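Fucose-specific lectin (Aleuria aurantia, PDB 6GKE) binds L-fucose specifically, preferring alpha-1,6-linked core fucose of glycoproteins, through five sites set between adjacent blades of a six-bladed beta-propeller. Local coordinates at residues 116-121 with 176-181; 169-174 with 214-219; 220-225 with 239-244; 226-231 with 266-271. The protein carries 1 engineered substitution. All blocks are in the same frame, centred on the assembly; numbering follows the deposited sequence. Where two conformers were deposited one is given.

Contact 1: residues 116-121 with 176-181; sequences AALQWG and GRLRIY. With FUC (alpha-L-fucopyranose), chain F; FUC (alpha-L-fucopyranose), chain E.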
loop_
_atom_site.group_PDB
_atom_site.type_symbol
_atom_site.label_atom_id
_atom_site.label_comp_id
_atom_site.label_asym_id
_atom_site.label_seq_id
_atom_site.Cartn_x
_atom_site.Cartn_y
_atom_site.Cartn_z
ATOM N N ALA A 116 21.819 5.045 1.941
ATOM C CA ALA A 116 22.445 5.179 0.642
ATOM C C ALA A 116 23.798 4.482 0.701
ATOM O O ALA A 116 24.372 4.309 1.774
ATOM C CB ALA A 116 22.604 6.629 0.256
ATOM N N ALA A 117 24.310 4.092 -0.463
ATOM C CA ALA A 117 25.611 3.476 -0.521
ATOM C C ALA A 117 26.285 3.841 -1.837
ATOM O O ALA A 117 25.624 4.090 -2.843
ATOM C CB ALA A 117 25.522 1.974 -0.358
ATOM N N LEU A 118 27.618 3.839 -1.800
ATOM C CA LEU A 118 28.424 3.996 -2.996
ATOM C C LEU A 118 29.613 3.039 -2.920
ATOM O O LEU A 118 29.937 2.490 -1.864
ATOM C CB LEU A 118 28.868 5.456 -3.173
ATOM C CG LEU A 118 29.719 6.074 -2.060
ATOM C CD1 LEU A 118 31.159 5.575 -2.066
ATOM C CD2 LEU A 118 29.704 7.595 -2.175
ATOM N N GLN A 119 30.266 2.857 -4.066
ATOM C CA GLN A 119 31.434 2.017 -4.158
ATOM C C GLN A 119 32.342 2.579 -5.249
ATOM O O GLN A 119 31.857 3.065 -6.265
ATOM C CB GLN A 119 31.028 0.575 -4.470
ATOM C CG GLN A 119 32.164 -0.440 -4.425
ATOM C CD GLN A 119 33.089 -0.501 -5.620
ATOM O OE1 GLN A 119 34.259 -0.854 -5.472
ATOM N NE2 GLN A 119 32.583 -0.201 -6.811
ATOM N N TRP A 120 33.655 2.462 -5.043
ATOM C CA TRP A 120 34.598 2.697 -6.137
ATOM C C TRP A 120 35.798 1.767 -5.987
ATOM O O TRP A 120 36.183 1.385 -4.887
ATOM C CB TRP A 120 35.077 4.159 -6.211
ATOM C CG TRP A 120 36.250 4.425 -5.320
ATOM C CD1 TRP A 120 37.567 4.279 -5.648
ATOM C CD2 TRP A 120 36.223 4.781 -3.927
ATOM N NE1 TRP A 120 38.361 4.530 -4.565
ATOM C CE2 TRP A 120 37.567 4.849 -3.496
ATOM C CE3 TRP A 120 35.205 5.072 -3.010
ATOM C CZ2 TRP A 120 37.913 5.190 -2.191
ATOM C CZ3 TRP A 120 35.553 5.410 -1.719
ATOM C CH2 TRP A 120 36.887 5.464 -1.320
ATOM N N GLY A 121 36.404 1.464 -7.132
ATOM C CA GLY A 121 37.705 0.837 -7.186
ATOM C C GLY A 121 37.667 -0.666 -7.408
ATOM O O GLY A 121 38.623 -1.230 -7.939
ATOM N N GLY A 176 37.758 7.665 -5.234
ATOM C CA GLY A 176 37.849 8.267 -3.909
ATOM C C GLY A 176 37.282 9.679 -3.850
ATOM O O GLY A 176 37.620 10.426 -2.943
ATOM N N ARG A 177 36.396 10.031 -4.787
ATOM C CA ARG A 177 35.773 11.356 -4.837
ATOM C C ARG A 177 34.268 11.156 -4.687
ATOM O O ARG A 177 33.635 10.527 -5.545
ATOM C CB ARG A 177 36.052 12.088 -6.152
ATOM C CG ARG A 177 37.483 12.573 -6.326
ATOM C CD ARG A 177 37.673 13.277 -7.658
ATOM N NE ARG A 177 36.944 14.534 -7.750
ATOM C CZ ARG A 177 36.586 15.119 -8.888
ATOM N NH1 ARG A 177 36.746 14.488 -10.039
ATOM N NH2 ARG A 177 36.054 16.327 -8.873
ATOM N N LEU A 178 33.718 11.671 -3.582
ATOM C CA LEU A 178 32.362 11.322 -3.155
ATOM C C LEU A 178 31.474 12.561 -3.125
ATOM O O LEU A 178 31.921 13.631 -2.716
ATOM C CB LEU A 178 32.397 10.727 -1.745
ATOM C CG LEU A 178 33.488 9.698 -1.476
ATOM C CD1 LEU A 178 33.333 9.151 -0.068
ATOM C CD2 LEU A 178 33.481 8.572 -2.503
ATOM N N ARG A 179 30.204 12.383 -3.502
ATOM C CA ARG A 179 29.209 13.432 -3.373
ATOM C C ARG A 179 27.951 12.832 -2.745
ATOM O O ARG A 179 27.425 11.822 -3.225
ATOM C CB ARG A 179 28.882 14.073 -4.724
ATOM C CG ARG A 179 30.054 14.791 -5.384
ATOM C CD ARG A 179 30.533 16.011 -4.609
ATOM N NE ARG A 179 31.606 16.731 -5.285
ATOM C CZ ARG A 179 32.908 16.475 -5.155
ATOM N NH1 ARG A 179 33.338 15.475 -4.397
ATOM N NH2 ARG A 179 33.787 17.234 -5.791
ATOM N N ILE A 180 27.496 13.473 -1.667
ATOM C CA ILE A 180 26.350 13.030 -0.877
ATOM C C ILE A 180 25.304 14.141 -0.908
ATOM O O ILE A 180 25.634 15.301 -0.666
ATOM C CB ILE A 180 26.756 12.712 0.576
ATOM C CG1 ILE A 180 28.014 11.839 0.660
ATOM C CG2 ILE A 180 25.572 12.126 1.333
ATOM C CD1 ILE A 180 27.923 10.497 -0.036
ATOM N N TYR A 181 24.058 13.765 -1.207
ATOM C CA TYR A 181 22.940 14.692 -1.350
ATOM C C TYR A 181 21.888 14.340 -0.306
ATOM O O TYR A 181 21.579 13.178 -0.090
ATOM C CB TYR A 181 22.366 14.633 -2.770
ATOM C CG TYR A 181 23.412 14.980 -3.789
ATOM C CD1 TYR A 181 23.682 16.297 -4.114
ATOM C CD2 TYR A 181 24.219 13.998 -4.337
ATOM C CE1 TYR A 181 24.711 16.631 -4.978
ATOM C CE2 TYR A 181 25.250 14.313 -5.205
ATOM C CZ TYR A 181 25.506 15.635 -5.519
ATOM O OH TYR A 181 26.550 15.942 -6.350
HETATM C C1 FUC F . 32.457 20.681 -6.208
HETATM C C2 FUC F . 31.020 20.930 -5.778
HETATM C C3 FUC F . 30.092 20.904 -6.992
HETATM C C4 FUC F . 30.266 19.581 -7.738
HETATM C C5 FUC F . 31.723 19.458 -8.166
HETATM C C6 FUC F . 32.010 18.159 -8.906
HETATM O O1 FUC F . 32.879 21.819 -6.946
HETATM O O2 FUC F . 30.941 22.184 -5.083
HETATM O O3 FUC F . 28.742 21.152 -6.601
HETATM O O4 FUC F . 29.964 18.465 -6.898
HETATM O O5 FUC F . 32.559 19.491 -6.999
HETATM C C1 FUC E . 37.691 7.497 4.704
HETATM C C2 FUC E . 36.504 8.023 5.501
HETATM C C3 FUC E . 36.023 9.338 4.872
HETATM C C4 FUC E . 35.717 9.135 3.385
HETATM C C5 FUC E . 37.002 8.663 2.718
HETATM C C6 FUC E . 36.848 8.475 1.224
HETATM O O1 FUC E . 38.793 8.366 4.957
HETATM O O2 FUC E . 36.877 8.186 6.883
HETATM O O3 FUC E . 34.897 9.854 5.582
HETATM O O4 FUC E . 34.725 8.128 3.173
HETATM O O5 FUC E . 37.403 7.421 3.299
#

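Contact 2: residues 169-174 with 214-219; sequences GATAIG and IAAISW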
loop_
_atom_site.group_PDB
_atom_site.type_symbol
_atom_site.label_atom_id
_atom_site.label_comp_id
_atom_site.label_asym_id
_atom_site.label_seq_id
_atom_site.Cartn_x
_atom_site.Cartn_y
_atom_site.Cartn_z
ATOM N N GLY A 169 21.165 10.629 -1.271
ATOM C CA GLY A 169 21.794 10.162 -2.489
ATOM C C GLY A 169 23.298 10.112 -2.298
ATOM O O GLY A 169 23.854 10.974 -1.626
ATOM N N ALA A 170 23.958 9.097 -2.852
ATOM C CA ALA A 170 25.401 8.944 -2.662
ATOM C C ALA A 170 26.029 8.425 -3.952
ATOM O O ALA A 170 25.616 7.395 -4.467
ATOM C CB ALA A 170 25.693 8.008 -1.515
ATOM N N THR A 171 27.060 9.114 -4.445
ATOM C CA THR A 171 27.714 8.666 -5.665
ATOM C C THR A 171 29.217 8.941 -5.581
ATOM O O THR A 171 29.645 9.970 -5.056
ATOM C CB THR A 171 27.034 9.289 -6.893
ATOM O OG1 THR A 171 27.586 8.726 -8.084
ATOM C CG2 THR A 171 27.150 10.794 -6.958
ATOM N N ALA A 172 30.004 8.000 -6.115
ATOM C CA ALA A 172 31.439 8.175 -6.287
ATOM C C ALA A 172 31.670 8.753 -7.682
ATOM O O ALA A 172 31.551 8.046 -8.679
ATOM C CB ALA A 172 32.170 6.866 -6.104
ATOM N N ILE A 173 31.971 10.051 -7.742
ATOM C CA ILE A 173 32.076 10.767 -9.020
ATOM C C ILE A 173 33.436 10.528 -9.682
ATOM O O ILE A 173 33.634 10.903 -10.832
ATOM C CB ILE A 173 31.790 12.269 -8.837
ATOM C CG1 ILE A 173 32.877 12.992 -8.034
ATOM C CG2 ILE A 173 30.405 12.478 -8.241
ATOM C CD1 ILE A 173 32.786 14.504 -8.121
ATOM N N GLY A 174 34.368 9.937 -8.938
ATOM C CA GLY A 174 35.672 9.560 -9.430
ATOM C C GLY A 174 36.347 8.721 -8.360
ATOM O O GLY A 174 35.764 8.514 -7.298
ATOM N N ILE A 214 15.395 10.819 -2.598
ATOM C CA ILE A 214 16.549 11.349 -3.340
ATOM C C ILE A 214 17.395 10.187 -3.861
ATOM O O ILE A 214 17.599 9.201 -3.170
ATOM C CB ILE A 214 17.386 12.283 -2.439
ATOM C CG1 ILE A 214 16.547 13.471 -1.962
ATOM C CG2 ILE A 214 18.673 12.739 -3.123
ATOM C CD1 ILE A 214 17.198 14.301 -0.886
ATOM N N ALA A 215 17.935 10.342 -5.071
ATOM C CA ALA A 215 18.907 9.409 -5.616
ATOM C C ALA A 215 19.947 10.213 -6.399
ATOM O O ALA A 215 19.670 11.328 -6.840
ATOM C CB ALA A 215 18.233 8.375 -6.491
ATOM N N ALA A 216 21.144 9.654 -6.560
ATOM C CA ALA A 216 22.182 10.348 -7.318
ATOM C C ALA A 216 23.040 9.327 -8.056
ATOM O O ALA A 216 23.328 8.255 -7.524
ATOM C CB ALA A 216 23.043 11.201 -6.416
ATOM N N ILE A 217 23.462 9.712 -9.264
ATOM C CA ILE A 217 24.356 8.918 -10.102
ATOM C C ILE A 217 25.421 9.848 -10.683
ATOM O O ILE A 217 25.276 11.073 -10.693
ATOM C CB ILE A 217 23.588 8.202 -11.231
ATOM C CG1 ILE A 217 22.900 9.222 -12.148
ATOM C CG2 ILE A 217 22.611 7.193 -10.651
ATOM C CD1 ILE A 217 22.357 8.674 -13.438
ATOM N N SER A 218 26.477 9.251 -11.228
ATOM C CA SER A 218 27.525 10.018 -11.873
ATOM C C SER A 218 28.298 9.109 -12.824
ATOM O O SER A 218 28.285 7.888 -12.672
ATOM C CB SER A 218 28.450 10.651 -10.858
ATOM O OG SER A 218 29.171 9.668 -10.128
ATOM N N TRP A 219 28.981 9.726 -13.786
ATOM C CA TRP A 219 29.834 8.997 -14.701
ATOM C C TRP A 219 30.790 9.975 -15.374
ATOM O O TRP A 219 30.614 11.188 -15.312
ATOM C CB TRP A 219 29.021 8.226 -15.750
ATOM C CG TRP A 219 28.366 9.092 -16.784
ATOM C CD1 TRP A 219 28.792 9.359 -18.055
ATOM C CD2 TRP A 219 27.120 9.794 -16.626
ATOM N NE1 TRP A 219 27.900 10.187 -18.684
ATOM C CE2 TRP A 219 26.862 10.472 -17.834
ATOM C CE3 TRP A 219 26.190 9.898 -15.583
ATOM C CZ2 TRP A 219 25.721 11.260 -18.006
ATOM C CZ3 TRP A 219 25.062 10.672 -15.757
ATOM C CH2 TRP A 219 24.831 11.337 -16.959
HETATM O O HOH W 1 30.698 7.427 -11.028
#

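Contact 3: residues 220-225 with 239-244; sequences GSTPQI and AAYGGS. Engineered in segment 220-225: Gln-224 (natural residue Asn). With FUC (alpha-L-fucopyranose), chain F.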
loop_
_atom_site.group_PDB
_atom_site.type_symbol
_atom_site.label_atom_id
_atom_site.label_comp_id
_atom_site.label_asym_id
_atom_site.label_seq_id
_atom_site.Cartn_x
_atom_site.Cartn_y
_atom_site.Cartn_z
ATOM N N GLY A 220 31.798 9.419 -16.035
ATOM C CA GLY A 220 32.605 10.179 -16.958
ATOM C C GLY A 220 33.745 10.937 -16.300
ATOM O O GLY A 220 34.173 10.636 -15.186
ATOM N N SER A 221 34.258 11.920 -17.046
ATOM C CA SER A 221 35.508 12.601 -16.739
ATOM C C SER A 221 35.288 14.026 -16.226
ATOM O O SER A 221 36.141 14.561 -15.537
ATOM C CB SER A 221 36.408 12.605 -17.951
ATOM O OG SER A 221 35.824 13.304 -19.049
ATOM N N THR A 222 34.169 14.652 -16.589
ATOM C CA THR A 222 33.906 16.026 -16.165
ATOM C C THR A 222 33.914 16.158 -14.637
ATOM O O THR A 222 34.547 17.081 -14.130
ATOM C CB THR A 222 32.633 16.571 -16.818
ATOM O OG1 THR A 222 32.897 16.684 -18.216
ATOM C CG2 THR A 222 32.223 17.925 -16.284
ATOM N N PRO A 223 33.220 15.296 -13.882
ATOM C CA PRO A 223 32.297 14.254 -14.298
ATOM C C PRO A 223 30.871 14.793 -14.474
ATOM O O PRO A 223 30.563 15.909 -14.048
ATOM C CB PRO A 223 32.357 13.268 -13.124
ATOM C CG PRO A 223 32.496 14.175 -11.931
ATOM C CD PRO A 223 33.311 15.353 -12.420
ATOM N N GLN A 224 30.022 13.977 -15.101
ATOM C CA GLN A 224 28.594 14.212 -15.131
ATOM C C GLN A 224 27.986 13.703 -13.820
ATOM O O GLN A 224 28.300 12.602 -13.373
ATOM C CB GLN A 224 27.951 13.482 -16.310
ATOM C CG GLN A 224 28.454 13.940 -17.669
ATOM C CD GLN A 224 28.051 15.355 -18.013
ATOM O OE1 GLN A 224 26.929 15.785 -17.752
ATOM N NE2 GLN A 224 28.964 16.087 -18.633
ATOM N N ILE A 225 27.113 14.516 -13.223
ATOM C CA ILE A 225 26.359 14.112 -12.037
ATOM C C ILE A 225 24.883 14.361 -12.334
ATOM O O ILE A 225 24.545 15.375 -12.942
ATOM C CB ILE A 225 26.784 14.867 -10.758
ATOM C CG1 ILE A 225 28.304 14.921 -10.602
ATOM C CG2 ILE A 225 26.111 14.254 -9.538
ATOM C CD1 ILE A 225 28.779 15.853 -9.510
ATOM N N ALA A 239 18.419 17.403 -11.291
ATOM C CA ALA A 239 19.445 18.429 -11.424
ATOM C C ALA A 239 20.655 17.788 -12.102
ATOM O O ALA A 239 21.046 16.684 -11.741
ATOM C CB ALA A 239 19.829 18.990 -10.080
ATOM N N ALA A 240 21.243 18.502 -13.064
ATOM C CA ALA A 240 22.349 17.968 -13.848
ATOM C C ALA A 240 23.583 18.858 -13.710
ATOM O O ALA A 240 23.506 20.076 -13.891
ATOM C CB ALA A 240 21.964 17.850 -15.300
ATOM N N TYR A 241 24.722 18.214 -13.441
ATOM C CA TYR A 241 26.019 18.851 -13.421
ATOM C C TYR A 241 26.846 18.355 -14.604
ATOM O O TYR A 241 27.027 17.150 -14.776
ATOM C CB TYR A 241 26.774 18.517 -12.135
ATOM C CG TYR A 241 28.145 19.135 -12.020
ATOM C CD1 TYR A 241 28.314 20.392 -11.469
ATOM C CD2 TYR A 241 29.277 18.445 -12.427
ATOM C CE1 TYR A 241 29.573 20.956 -11.333
ATOM C CE2 TYR A 241 30.540 18.996 -12.305
ATOM C CZ TYR A 241 30.687 20.255 -11.755
ATOM O OH TYR A 241 31.933 20.795 -11.615
ATOM N N GLY A 242 27.367 19.308 -15.381
ATOM C CA GLY A 242 28.293 19.023 -16.475
ATOM C C GLY A 242 29.466 19.987 -16.479
ATOM O O GLY A 242 30.013 20.293 -17.527
ATOM N N GLY A 243 29.854 20.441 -15.283
ATOM C CA GLY A 243 30.846 21.494 -15.077
ATOM C C GLY A 243 30.257 22.628 -14.258
ATOM O O GLY A 243 30.968 23.327 -13.540
ATOM N N SER A 244 28.948 22.827 -14.446
ATOM C CA SER A 244 28.116 23.669 -13.603
ATOM C C SER A 244 26.763 22.974 -13.439
ATOM O O SER A 244 26.450 22.050 -14.183
ATOM C CB SER A 244 27.967 25.052 -14.183
ATOM O OG SER A 244 27.221 25.009 -15.390
HETATM C C1 FUC F . 32.457 20.681 -6.208
HETATM C C2 FUC F . 31.020 20.930 -5.778
HETATM C C3 FUC F . 30.092 20.904 -6.992
HETATM C C4 FUC F . 30.266 19.581 -7.738
HETATM C C5 FUC F . 31.723 19.458 -8.166
HETATM C C6 FUC F . 32.010 18.159 -8.906
HETATM O O1 FUC F . 32.879 21.819 -6.946
HETATM O O2 FUC F . 30.941 22.184 -5.083
HETATM O O3 FUC F . 28.742 21.152 -6.601
HETATM O O4 FUC F . 29.964 18.465 -6.898
HETATM O O5 FUC F . 32.559 19.491 -6.999
HETATM O O HOH W 2 34.061 19.272 -12.208
HETATM O O HOH W 3 29.339 18.758 -19.805
#

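Contact 4: residues 226-231 with 266-271; sequences RVYWQK and IAANSS. With FUC (alpha-L-fucopyranose), chain G.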
loop_
_atom_site.group_PDB
_atom_site.type_symbol
_atom_site.label_atom_id
_atom_site.label_comp_id
_atom_site.label_asym_id
_atom_site.label_seq_id
_atom_site.Cartn_x
_atom_site.Cartn_y
_atom_site.Cartn_z
ATOM N N ARG A 226 24.018 13.446 -11.896
ATOM C CA ARG A 226 22.584 13.680 -11.933
ATOM C C ARG A 226 22.018 13.383 -10.546
ATOM O O ARG A 226 22.301 12.331 -9.972
ATOM C CB ARG A 226 21.881 12.807 -12.978
ATOM C CG ARG A 226 22.413 12.956 -14.397
ATOM C CD ARG A 226 22.160 14.327 -15.003
ATOM N NE ARG A 226 22.613 14.414 -16.389
ATOM C CZ ARG A 226 23.823 14.814 -16.776
ATOM N NH1 ARG A 226 24.714 15.237 -15.895
ATOM N NH2 ARG A 226 24.136 14.788 -18.060
ATOM N N VAL A 227 21.234 14.329 -10.025
ATOM C CA VAL A 227 20.569 14.189 -8.742
ATOM C C VAL A 227 19.066 14.176 -9.021
ATOM O O VAL A 227 18.555 15.068 -9.702
ATOM C CB VAL A 227 20.954 15.325 -7.777
ATOM C CG1 VAL A 227 20.287 15.171 -6.425
ATOM C CG2 VAL A 227 22.462 15.429 -7.617
ATOM N N TYR A 228 18.385 13.155 -8.493
ATOM C CA TYR A 228 16.955 12.948 -8.679
ATOM C C TYR A 228 16.238 13.139 -7.349
ATOM O O TYR A 228 16.729 12.710 -6.307
ATOM C CB TYR A 228 16.661 11.541 -9.209
ATOM C CG TYR A 228 17.287 11.321 -10.553
ATOM C CD1 TYR A 228 16.721 11.876 -11.687
ATOM C CD2 TYR A 228 18.492 10.655 -10.682
ATOM C CE1 TYR A 228 17.334 11.768 -12.925
ATOM C CE2 TYR A 228 19.116 10.534 -11.911
ATOM C CZ TYR A 228 18.544 11.101 -13.036
ATOM O OH TYR A 228 19.192 11.026 -14.239
ATOM N N TRP A 229 15.048 13.732 -7.399
ATOM C CA TRP A 229 14.197 13.723 -6.224
ATOM C C TRP A 229 12.733 13.672 -6.638
ATOM O O TRP A 229 12.339 14.153 -7.694
ATOM C CB TRP A 229 14.471 14.898 -5.280
ATOM C CG TRP A 229 14.292 16.272 -5.843
ATOM C CD1 TRP A 229 13.176 17.054 -5.823
ATOM C CD2 TRP A 229 15.328 17.066 -6.440
ATOM N NE1 TRP A 229 13.445 18.272 -6.387
ATOM C CE2 TRP A 229 14.757 18.310 -6.771
ATOM C CE3 TRP A 229 16.674 16.834 -6.737
ATOM C CZ2 TRP A 229 15.501 19.327 -7.366
ATOM C CZ3 TRP A 229 17.407 17.838 -7.325
ATOM C CH2 TRP A 229 16.826 19.068 -7.639
ATOM N N GLN A 230 11.926 13.075 -5.757
ATOM C CA GLN A 230 10.516 12.917 -6.028
ATOM C C GLN A 230 9.771 12.740 -4.710
ATOM O O GLN A 230 10.137 11.895 -3.885
ATOM C CB GLN A 230 10.279 11.700 -6.921
ATOM C CG GLN A 230 8.839 11.525 -7.382
ATOM C CD GLN A 230 8.692 10.242 -8.161
ATOM O OE1 GLN A 230 8.973 10.193 -9.359
ATOM N NE2 GLN A 230 8.300 9.185 -7.467
ATOM N N LYS A 231 8.688 13.505 -4.562
ATOM C CA LYS A 231 7.676 13.238 -3.560
ATOM C C LYS A 231 6.592 12.387 -4.220
ATOM O O LYS A 231 6.209 12.647 -5.361
ATOM C CB LYS A 231 7.085 14.547 -3.034
ATOM C CG LYS A 231 5.907 14.371 -2.093
ATOM C CD LYS A 231 5.455 15.644 -1.433
ATOM C CE LYS A 231 4.194 15.440 -0.625
ATOM N NZ LYS A 231 3.701 16.718 -0.064
ATOM N N ILE A 266 11.961 6.392 -4.642
ATOM C CA ILE A 266 12.619 6.171 -5.921
ATOM C C ILE A 266 13.982 5.512 -5.691
ATOM O O ILE A 266 14.513 5.471 -4.583
ATOM C CB ILE A 266 12.776 7.470 -6.744
ATOM C CG1 ILE A 266 13.719 8.484 -6.086
ATOM C CG2 ILE A 266 11.412 8.058 -7.046
ATOM C CD1 ILE A 266 14.092 9.654 -6.976
ATOM N N ALA A 267 14.559 5.011 -6.783
ATOM C CA ALA A 267 15.946 4.580 -6.824
ATOM C C ALA A 267 16.454 4.792 -8.247
ATOM O O ALA A 267 15.663 4.757 -9.185
ATOM C CB ALA A 267 16.082 3.128 -6.422
ATOM N N ALA A 268 17.760 5.000 -8.401
ATOM C CA ALA A 268 18.332 5.186 -9.724
ATOM C C ALA A 268 19.514 4.243 -9.914
ATOM O O ALA A 268 20.234 3.927 -8.968
ATOM C CB ALA A 268 18.754 6.621 -9.935
ATOM N N ASN A 269 19.728 3.840 -11.167
ATOM C CA ASN A 269 20.960 3.188 -11.551
ATOM C C ASN A 269 21.490 3.845 -12.826
ATOM O O ASN A 269 20.803 4.627 -13.483
ATOM C CB ASN A 269 20.801 1.666 -11.676
ATOM C CG ASN A 269 19.942 1.225 -12.844
ATOM O OD1 ASN A 269 19.820 1.937 -13.837
ATOM N ND2 ASN A 269 19.372 0.033 -12.764
ATOM N N SER A 270 22.741 3.521 -13.139
ATOM C CA SER A 270 23.359 3.971 -14.361
ATOM C C SER A 270 24.555 3.074 -14.668
ATOM O O SER A 270 25.190 2.529 -13.774
ATOM C CB SER A 270 23.756 5.440 -14.315
ATOM O OG SER A 270 24.811 5.684 -13.393
ATOM N N SER A 271 24.873 2.985 -15.956
ATOM C CA SER A 271 26.097 2.366 -16.415
ATOM C C SER A 271 26.317 2.780 -17.870
ATOM O O SER A 271 25.446 3.385 -18.499
ATOM C CB SER A 271 26.098 0.854 -16.233
ATOM O OG SER A 271 25.009 0.229 -16.894
HETATM C C1 FUC G . 21.210 15.504 -20.094
HETATM C C2 FUC G . 19.992 15.754 -19.216
HETATM C C3 FUC G . 19.049 14.550 -19.265
HETATM C C4 FUC G . 19.810 13.263 -18.920
HETATM C C5 FUC G . 20.995 13.135 -19.863
HETATM C C6 FUC G . 21.855 11.903 -19.619
HETATM O O1 FUC G . 20.801 15.473 -21.464
HETATM O O2 FUC G . 19.320 16.932 -19.675
HETATM O O3 FUC G . 17.939 14.780 -18.400
HETATM O O4 FUC G . 20.326 13.280 -17.581
HETATM O O5 FUC G . 21.844 14.275 -19.735
#

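Contact 1: residues 116-121 with 176-181
Trp-120 and Leu-118, on the innermost strand of one propeller blade, meet Leu-178 and Ile-180 on the second strand of the next blade, and Gly-176 just before it. A CH-pi contact stands at one end: Gly-176 CA lies 3.6 Å from the centroid of the Trp-120 six-membered ring, while Gly-176 N sits over the indole nearer its rim. The rest is apolar packing. Leu-178 CD2 rests in the notch formed by Leu-118 CD1, at 3.8 Å, and Trp-120 CZ3, at 3.9 Å; both neighbours cross the Leu-178 side chain at about a right angle. Ile-180 CD1 reaches Leu-118 CD2 at 4.0 Å. Trp-120 and Leu-178 line one inter-blade fucose pocket, Leu-178 CD1 approaching the sugar O4 to 3.7 Å. Polar contacts belong to Arg-179, on the other face of its strand, which serves the next fucose: NH2 donates to that sugar's O5 at 2.8 Å. Arg-179 NH1 turns back to Leu-178 O at 2.9 Å, the oxygen in the guanidinium plane and the nitrogen 57° out of the carbonyl plane.

Contact 2: residues 169-174 with 214-219
Strands 169-174 and 214-219 run side by side in nearly the same direction, 10° apart with axes 5.0 Å from each other, and Gly-169 CA comes within 4.3 Å of Ala-215 CA. The close approach there is backbone against backbone, with Ile-214 CG2 lying beside Gly-169 N. Further along, Thr-171 CG2 faces Ala-216 CB at 4.2 Å. The polar link is between hydroxyls: Thr-171 OG1 and Ser-218 OG share a hydrogen bond of 2.8 Å. OG1 of Thr-171 stands anti to its own backbone N (chi1 -174°), which carries it across to the serine. Each strand is the innermost of its four-stranded blade, so the pair marks the seam between two successive propeller blades, where side chains and a water, rather than a sheet ladder, join the two. That water donates to Ala-172 O at 2.6 Å and more weakly to Ser-218 O, and it is hydrogen-bonded to Ser-218 OG at 2.9 Å, so three polar atoms from both strands hold it. Ile-173 CG2 rests against Ser-218 CB at 3.7 Å. Ile-173 and Gly-174 together form a classic beta bulge facing Arg-177, and the remainder of the Ile-173 side chain turns away from strand 214-219 to pack on Arg-179 and touch the fucose held there.

Contact 3: residues 220-225 with 239-244
The open end of a beta hairpin, strands 224-230 and 236-241, brings Ile-225 and Tyr-241 together as one wall of a fucose pocket. They form an antiparallel hydrogen-bonded pair: Tyr-241 N donates to Ile-225 O at 2.9 Å, and Ile-225 N to Tyr-241 O at 3.1 Å. Their side chains share a face of the sheet and cross obliquely, CB to CB 3.9 Å. Tyr-241 CG is anti to its backbone N (chi1 180°), which sets CG beside Ile-225 CD1, and the phenol is sandwiched: Gly-243 N lies over one face, and fucose C4 stands 3.9 Å above the opposite one, toward the rim. The carbonyl O of Pro-223, a residue joined to Thr-222 by a cis peptide bond, has no hydrogen-bonding partner and meets the ring edge 3.3 Å from Tyr-241 CD2. A water links Tyr-241 OH (2.7 Å) to Thr-222 O, and Thr-222 CG2 packs 3.4 Å from Gly-242 C. A second water bridges the NE2 of Gln-224, an engineered residue, and Gly-242 O. The OE1 of Gln-224 lies near Tyr-241 O; Arg-226 NH1 donates to both oxygens, weakly to the latter. In the blade the hairpin is flanked by strands 213-219 and 249-251, while Pro-223 and Ile-225 lean on Ile-173 of strand 168-174 in the preceding blade.

Contact 4: residues 226-231 with 266-271
Arg-226 NE donates to fucose O4 at 2.8 Å and, weakly, to the ring oxygen O5, which Arg-226 NH2 grips as well at 2.9 Å; two residues on, Tyr-228 packs on Ile-266 and Ala-268. The sugar meets the guanidinium at its edge, with fucose C4 in the guanidinium plane, and Glu-238 and Trp-298 also hydrogen-bond the sugar. Between the two segments the contact is mainly van der Waals packing. Ile-266 does most of the touching, its two branches diverging toward different partners. Its CG1 lies in the crowded position between backbone N and carbonyl carbon (chi1 66°), and Ile-266 CD1, extended beyond it (chi2 169°), reaches Tyr-228 CB at 3.9 Å. Ile-266 CG2 lies 3.3 Å from Gln-230 NE2 and 3.7 Å from Gln-230 CD, against the Gln-230 side chain, which is extended beyond CG. The arrangement is a blade-to-blade junction of the beta-propeller: the second strand of one blade packs on Ile-266 and Ala-268, at the innermost strand of the next. Ala-268 CB approaches the Tyr-228 ring obliquely, 4.1 Å from CD2. Tyr-228 OH makes a weak hydrogen bond to Glu-238 OE2, which puts the phenol in the second shell of the fucose site. On the other face of strand 226-230, Trp-229 lies against Tyr-237 with nearly parallel rings.

In the fold
The four contacts follow four consecutive propeller blades around the axis. Contacts 1 and 2, centres about 6 Å apart, share the blade of strands 168-174 and 177-183, where Arg-179 N lies 2.9 Å from Thr-171 O. Contacts 2, 3 and 4 meet in the next blade: Trp-219 O is 2.9 Å from Gln-224 N, and Ala-215 O is 2.8 Å from Tyr-228 N. One fucose is shared by contacts 1 and 3, whose centres are about 15 Å apart: Arg-179 holds its O4 and O5, while Tyr-241 backs its C4. Ile-173 of contact 2 joins that pocket, its CD1 3.6 Å from Arg-179 CZ. Contact 4 presents Arg-226 to the following site.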